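CyaB (Pseudomonas aeruginosa, PDB 3R5G) probably acts through this catalytic domain as a class III adenylyl cyclase, converting ATP into cyclic AMP in a membrane-bound bacterial protein. Local coordinates at residues L36-Y39 / L40-S44; V94-Q97 / Q98-A101. All blocks are in the same frame, centred on the assembly; numbering follows the deposited sequence.

Interaction 1 (L36-Y39 / L40-S44)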
ATOM      1  N   LEU A  36       7.832  -1.944 -16.055  1.00 18.43           N
ATOM      2  CA  LEU A  36       7.811  -1.638 -14.591  1.00 14.69           C
ATOM      3  C   LEU A  36       9.227  -1.687 -13.989  1.00 15.72           C
ATOM      4  O   LEU A  36       9.606  -0.847 -13.107  1.00 16.39           O
ATOM      5  CB  LEU A  36       6.884  -2.606 -13.841  1.00 15.67           C
ATOM      6  CG  LEU A  36       6.793  -2.511 -12.313  1.00 19.96           C
ATOM      7  CD1 LEU A  36       6.333  -1.048 -11.943  1.00 20.29           C
ATOM      8  CD2 LEU A  36       5.735  -3.522 -11.799  1.00 20.78           C
ATOM      9  N   ASN A  37      10.062  -2.744 -14.248  1.00 15.36           N
ATOM     10  CA  ASN A  37      11.327  -2.838 -13.617  1.00 18.03           C
ATOM     11  C   ASN A  37      12.297  -1.697 -14.033  1.00 14.88           C
ATOM     12  O   ASN A  37      13.086  -1.264 -13.194  1.00 17.95           O
ATOM     13  CB  ASN A  37      11.954  -4.262 -13.834  1.00 18.38           C
ATOM     14  CG  ASN A  37      11.170  -5.353 -13.122  1.00 23.15           C
ATOM     15  OD1 ASN A  37      10.277  -5.071 -12.387  1.00 21.79           O
ATOM     16  ND2 ASN A  37      11.424  -6.620 -13.456  1.00 26.79           N
ATOM     17  N   ASN A  38      12.216  -1.304 -15.312  1.00 17.52           N
ATOM     18  CA  ASN A  38      13.015  -0.167 -15.805  1.00 18.24           C
ATOM     19  C   ASN A  38      12.658   1.097 -15.006  1.00 16.10           C
ATOM     20  O   ASN A  38      13.561   1.753 -14.499  1.00 17.86           O
ATOM     21  CB  ASN A  38      12.774   0.034 -17.280  1.00 20.21           C
ATOM     22  CG  ASN A  38      13.529   1.256 -17.857  1.00 23.67           C
ATOM     23  OD1 ASN A  38      14.707   1.459 -17.580  1.00 32.73           O
ATOM     24  ND2 ASN A  38      12.869   1.969 -18.732  1.00 29.96           N
ATOM     25  N   TYR A  39      11.370   1.309 -14.896  1.00 16.31           N
ATOM     26  CA  TYR A  39      10.850   2.454 -14.097  1.00 15.27           C
ATOM     27  C   TYR A  39      11.304   2.402 -12.665  1.00 15.90           C
ATOM     28  O   TYR A  39      11.858   3.348 -12.144  1.00 15.78           O
ATOM     29  CB  TYR A  39       9.325   2.474 -14.165  1.00 15.09           C
ATOM     30  CG  TYR A  39       8.755   3.509 -13.210  1.00 14.56           C
ATOM     31  CD1 TYR A  39       8.765   4.913 -13.515  1.00 17.39           C
ATOM     32  CD2 TYR A  39       8.186   3.104 -11.990  1.00 14.27           C
ATOM     33  CE1 TYR A  39       8.296   5.873 -12.580  1.00 17.08           C
ATOM     34  CE2 TYR A  39       7.669   4.048 -11.069  1.00 13.14           C
ATOM     35  CZ  TYR A  39       7.766   5.434 -11.371  1.00 17.04           C
ATOM     36  OH  TYR A  39       7.301   6.417 -10.532  1.00 16.79           O
ATOM     37  N   LEU A  40      11.111   1.250 -11.990  1.00 14.13           N
ATOM     38  CA  LEU A  40      11.493   1.173 -10.607  1.00 14.77           C
ATOM     39  C   LEU A  40      13.026   1.314 -10.425  1.00 14.17           C
ATOM     40  O   LEU A  40      13.505   1.881  -9.478  1.00 14.41           O
ATOM     41  CB  LEU A  40      10.971  -0.154 -10.005  1.00 13.03           C
ATOM     42  CG  LEU A  40       9.461  -0.229  -9.868  1.00 13.47           C
ATOM     43  CD1 LEU A  40       9.057  -1.680  -9.440  1.00 14.48           C
ATOM     44  CD2 LEU A  40       8.829   0.828  -8.911  1.00 13.73           C
ATOM     45  N   ASN A  41      13.812   0.766 -11.377  1.00 14.15           N
ATOM     46  CA  ASN A  41      15.258   0.880 -11.280  1.00 16.38           C
ATOM     47  C   ASN A  41      15.685   2.367 -11.454  1.00 13.74           C
ATOM     48  O   ASN A  41      16.485   2.843 -10.691  1.00 16.05           O
ATOM     49  CB  ASN A  41      15.916   0.053 -12.405  1.00 16.86           C
ATOM     50  CG  ASN A  41      17.337  -0.281 -12.081  1.00 21.55           C
ATOM     51  OD1 ASN A  41      17.675  -0.763 -11.001  1.00 22.03           O
ATOM     52  ND2 ASN A  41      18.222   0.113 -12.992  1.00 25.59           N
ATOM     53  N   GLU A  42      15.009   3.038 -12.402  1.00 14.96           N
ATOM     54  CA  GLU A  42      15.359   4.486 -12.631  1.00 15.82           C
ATOM     55  C   GLU A  42      14.964   5.330 -11.457  1.00 14.83           C
ATOM     56  O   GLU A  42      15.746   6.141 -10.998  1.00 16.26           O
ATOM     57  CB  GLU A  42      14.721   5.080 -13.865  1.00 15.72           C
ATOM     58  CG  GLU A  42      15.270   4.439 -15.185  1.00 19.99           C
ATOM     59  CD  GLU A  42      16.741   4.808 -15.377  1.00 28.36           C
ATOM     60  OE1 GLU A  42      17.028   6.015 -15.521  1.00 26.10           O
ATOM     61  OE2 GLU A  42      17.633   3.922 -15.307  1.00 31.45           O
ATOM     62  N   MET A  43      13.778   5.017 -10.891  1.00 15.04           N
ATOM     63  CA  MET A  43      13.387   5.762  -9.662  1.00 16.32           C
ATOM     64  C   MET A  43      14.291   5.499  -8.489  1.00 15.74           C
ATOM     65  O   MET A  43      14.621   6.388  -7.716  1.00 14.93           O
ATOM     66  CB  MET A  43      11.944   5.453  -9.263  1.00 13.58           C
ATOM     67  CG  MET A  43      10.933   5.892 -10.238  1.00 14.73           C
ATOM     68  SD  MET A  43      10.957   7.637 -10.659  1.00 16.66           S
ATOM     69  CE  MET A  43      11.736   7.617 -12.283  1.00 22.48           C
ATOM     70  N   SER A  44      14.731   4.236  -8.306  1.00 15.10           N
ATOM     71  CA  SER A  44      15.665   3.907  -7.294  1.00 15.98           C
ATOM     72  C   SER A  44      16.995   4.694  -7.404  1.00 14.98           C
ATOM     73  O   SER A  44      17.503   5.183  -6.393  1.00 17.05           O
ATOM     74  CB  SER A  44      15.897   2.386  -7.359  1.00 16.56           C
ATOM     75  OG  SER A  44      16.941   2.103  -6.475  1.00 28.23           O
TER
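Tyr39 and Met43, one helical turn apart on helix 29-50, meet through the face of the phenol ring. Met43 CG lies 3.7 Å from the Tyr39 ring centroid and 23° off the ring normal, which defines a CH-pi contact displaced toward the hydroxyl end, with Tyr39 CZ the closest ring atom at 3.4 Å. The sulfur joins in more obliquely: Met43 SD is 4.5 Å from the same centroid, a Met-aromatic contact. Tyr39 reaches this position because its CG stands anti to the backbone N (chi1 172°), while bends at chi2 and chi3 fold the methionine chain over one face of the ring.

Leu40 serves two neighbours with its two methyls. Leu40 CD1 packs 3.8 Å from Leu36 CG, and Leu40 CD2 comes 3.9 Å from Tyr39 CD2. Beneath these side chains the backbone follows the alpha-helical pattern, as in Met43 N to Tyr39 O at 2.8 Å.

Asn37 OD1 and Asn41 OD1 accept hydrogen bonds from the backbone N of Gly125 and of Asp127 of the second subunit, respectively. The chemistry therefore implies divided duties: Tyr39 and Met43 face Met92 and Met88 of helix 74-100, Leu40 packs on both Phe57 and the second subunit, and the two asparagines bond across the dimer.

Interaction 2 (V94-Q97 / Q98-A101)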
ATOM      1  N   VAL A  94      11.570  11.757 -20.020  1.00 19.54           N
ATOM      2  CA  VAL A  94      12.535  10.933 -20.746  1.00 19.67           C
ATOM      3  C   VAL A  94      11.993   9.503 -20.887  1.00 19.81           C
ATOM      4  O   VAL A  94      12.041   8.905 -21.973  1.00 19.05           O
ATOM      5  CB  VAL A  94      13.811  10.923 -20.013  1.00 20.57           C
ATOM      6  CG1 VAL A  94      14.881  10.157 -20.782  1.00 20.87           C
ATOM      7  CG2 VAL A  94      14.331  12.399 -19.797  1.00 21.78           C
ATOM      8  N   LEU A  95      11.510   8.906 -19.776  1.00 18.83           N
ATOM      9  CA  LEU A  95      11.046   7.566 -19.875  1.00 18.57           C
ATOM     10  C   LEU A  95       9.889   7.444 -20.832  1.00 18.26           C
ATOM     11  O   LEU A  95       9.802   6.413 -21.539  1.00 19.76           O
ATOM     12  CB  LEU A  95      10.705   7.013 -18.469  1.00 18.32           C
ATOM     13  CG  LEU A  95      11.903   6.909 -17.521  1.00 17.51           C
ATOM     14  CD1 LEU A  95      11.328   6.485 -16.110  1.00 18.39           C
ATOM     15  CD2 LEU A  95      13.042   5.948 -17.980  1.00 24.13           C
ATOM     16  N   ARG A  96       8.962   8.398 -20.806  1.00 19.39           N
ATOM     17  CA  ARG A  96       7.812   8.359 -21.733  1.00 21.35           C
ATOM     18  C   ARG A  96       8.305   8.372 -23.188  1.00 22.14           C
ATOM     19  O   ARG A  96       7.709   7.723 -24.024  1.00 23.08           O
ATOM     20  CB  ARG A  96       6.810   9.487 -21.543  1.00 21.73           C
ATOM     21  CG  ARG A  96       5.887   9.281 -20.347  1.00 26.13           C
ATOM     22  CD  ARG A  96       4.676  10.201 -20.480  1.00 30.71           C
ATOM     23  NE  ARG A  96       5.153  11.558 -20.249  1.00 29.93           N
ATOM     24  CZ  ARG A  96       5.299  12.105 -19.038  1.00 29.45           C
ATOM     25  NH1 ARG A  96       5.806  13.322 -18.915  1.00 27.58           N
ATOM     26  NH2 ARG A  96       4.911  11.426 -17.973  1.00 23.66           N
ATOM     27  N   GLN A  97       9.341   9.155 -23.468  1.00 22.04           N
ATOM     28  CA  GLN A  97       9.856   9.246 -24.873  1.00 24.85           C
ATOM     29  C   GLN A  97      10.427   7.872 -25.245  1.00 24.70           C
ATOM     30  O   GLN A  97      10.248   7.341 -26.362  1.00 27.52           O
ATOM     31  CB  GLN A  97      10.997  10.270 -24.979  1.00 25.61           C
ATOM     32  CG  GLN A  97      10.606  11.750 -24.720  1.00 35.03           C
ATOM     33  CD  GLN A  97      11.809  12.669 -24.346  1.00 41.64           C
ATOM     34  OE1 GLN A  97      12.910  12.572 -24.935  1.00 45.53           O
ATOM     35  NE2 GLN A  97      11.591  13.573 -23.362  1.00 41.72           N
ATOM     36  N   GLN A  98      11.127   7.256 -24.320  1.00 22.97           N
ATOM     37  CA  GLN A  98      11.641   5.928 -24.584  1.00 23.38           C
ATOM     38  C   GLN A  98      10.516   4.938 -24.809  1.00 25.34           C
ATOM     39  O   GLN A  98      10.570   4.091 -25.742  1.00 27.80           O
ATOM     40  CB  GLN A  98      12.571   5.418 -23.484  1.00 22.21           C
ATOM     41  CG  GLN A  98      13.749   6.263 -23.346  1.00 21.29           C
ATOM     42  CD  GLN A  98      14.657   5.869 -22.222  1.00 26.80           C
ATOM     43  OE1 GLN A  98      14.326   4.977 -21.393  1.00 28.63           O
ATOM     44  NE2 GLN A  98      15.838   6.481 -22.201  1.00 22.38           N
ATOM     45  N   TRP A  99       9.489   4.982 -23.956  1.00 24.67           N
ATOM     46  CA  TRP A  99       8.356   4.089 -24.084  1.00 26.15           C
ATOM     47  C   TRP A  99       7.548   4.290 -25.361  1.00 28.41           C
ATOM     48  O   TRP A  99       7.066   3.315 -25.981  1.00 26.79           O
ATOM     49  CB  TRP A  99       7.409   4.238 -22.891  1.00 26.23           C
ATOM     50  CG  TRP A  99       8.058   3.805 -21.607  1.00 22.10           C
ATOM     51  CD1 TRP A  99       9.040   2.949 -21.474  1.00 22.15           C
ATOM     52  CD2 TRP A  99       7.693   4.229 -20.287  1.00 18.32           C
ATOM     53  NE1 TRP A  99       9.373   2.783 -20.142  1.00 23.14           N
ATOM     54  CE2 TRP A  99       8.526   3.564 -19.411  1.00 19.93           C
ATOM     55  CE3 TRP A  99       6.728   5.097 -19.794  1.00 21.59           C
ATOM     56  CZ2 TRP A  99       8.495   3.793 -18.016  1.00 22.16           C
ATOM     57  CZ3 TRP A  99       6.665   5.313 -18.440  1.00 24.36           C
ATOM     58  CH2 TRP A  99       7.543   4.646 -17.560  1.00 24.47           C
ATOM     59  N   ARG A 100       7.402   5.547 -25.755  1.00 29.62           N
ATOM     60  CA  ARG A 100       6.624   5.866 -26.950  1.00 33.02           C
ATOM     61  C   ARG A 100       7.353   5.227 -28.154  1.00 34.51           C
ATOM     62  O   ARG A 100       6.688   4.781 -29.121  1.00 35.43           O
ATOM     63  CB  ARG A 100       6.387   7.388 -27.105  1.00 33.10           C
ATOM     64  CG  ARG A 100       5.557   7.777 -28.344  1.00 37.64           C
ATOM     65  CD  ARG A 100       5.206   9.265 -28.291  1.00 45.55           C
ATOM     66  NE  ARG A 100       4.280   9.743 -29.329  1.00 52.69           N
ATOM     67  CZ  ARG A 100       4.610   9.962 -30.608  1.00 56.30           C
ATOM     68  NH1 ARG A 100       5.831   9.672 -31.082  1.00 57.32           N
ATOM     69  NH2 ARG A 100       3.706  10.448 -31.437  1.00 58.56           N
ATOM     70  N   ALA A 101       8.681   5.169 -28.085  1.00 34.91           N
ATOM     71  CA  ALA A 101       9.481   4.524 -29.141  1.00 36.45           C
ATOM     72  C   ALA A 101       9.328   3.009 -29.204  1.00 38.77           C
ATOM     73  O   ALA A 101       9.704   2.389 -30.221  1.00 39.71           O
ATOM     74  CB  ALA A 101      10.995   4.899 -29.031  1.00 35.60           C
TER
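Leu95 and Trp99 meet through the face of the indole, near the C-terminal end of helix 74-100. Leu95 CB sits over the indole, 4.0 Å from the centroid of the six-membered ring and only 15° off its normal, so a CH-pi contact is well supported. The same ring system also lies against the backbone of the preceding turn: Leu95 O is 3.1 Å from Trp99 CG, above the ring plane and displaced toward its rim. That carbonyl, Leu95 O, accepts the backbone bond from Trp99 N at 2.8 Å. It is thus gripped by an N-H while the indole covers it. With CG beside the backbone N (chi1 -65°), the indole folds back along the helix over residue 95.

Gln98 runs beside Val94, both side chains pointing the same way. Its extended chain passes the carbonyl one turn back, with Gln98 CG 3.4 Å from Val94 O, and places Gln98 NE2 4.1 Å from Val94 CG1. The other end of the same amide, Gln98 OE1, is 3.8 Å from Leu95 CD2; both are van der Waals contacts.

Further out, the last main-chain bond, Ala101 N to Gln97 O, is the longest of the four at 3.2 Å, with an N-H...O angle of 149°, close to the end of the helix. Trp99 packs on Leu35 and Asn38 of helix 29-50 and on Ile104 and Leu108. Arg96 turns to Glu109, forming a salt bridge through NH2, which also bonds to Leu108 O.

Apolar and aromatic packing thus holds the buried Leu95 and Trp99 against helix 29-50, with Trp99 also meeting the loop that follows and Arg96 adding an ionic tie to Glu109. On the exposed side of this amphipathic helix end, the Gln98 amide meets its neighbours here by van der Waals contact.

Overall arrangement
Interaction 1 comes first along the chain, midway through helix 29-50, and interaction 2 follows on the last turns of helix 74-100. Their centres are about 13 Å apart, on the same side of the chain's centre and within the cyclase catalytic domain. The two helices pack directly there: Tyr39 CD1 and Leu95 CD1 are 4.0 Å apart, as are Met43 CE and Leu95 CD1, while Glu42 CG and Leu95 CD2 lie 3.9 Å apart. Leu95 of interaction 2 thus packs against three residues of interaction 1. Helix 29-50 also touches strands 6-18 and 53-58 and the second subunit, whereas no other chain of the assembly touches residues 94-101.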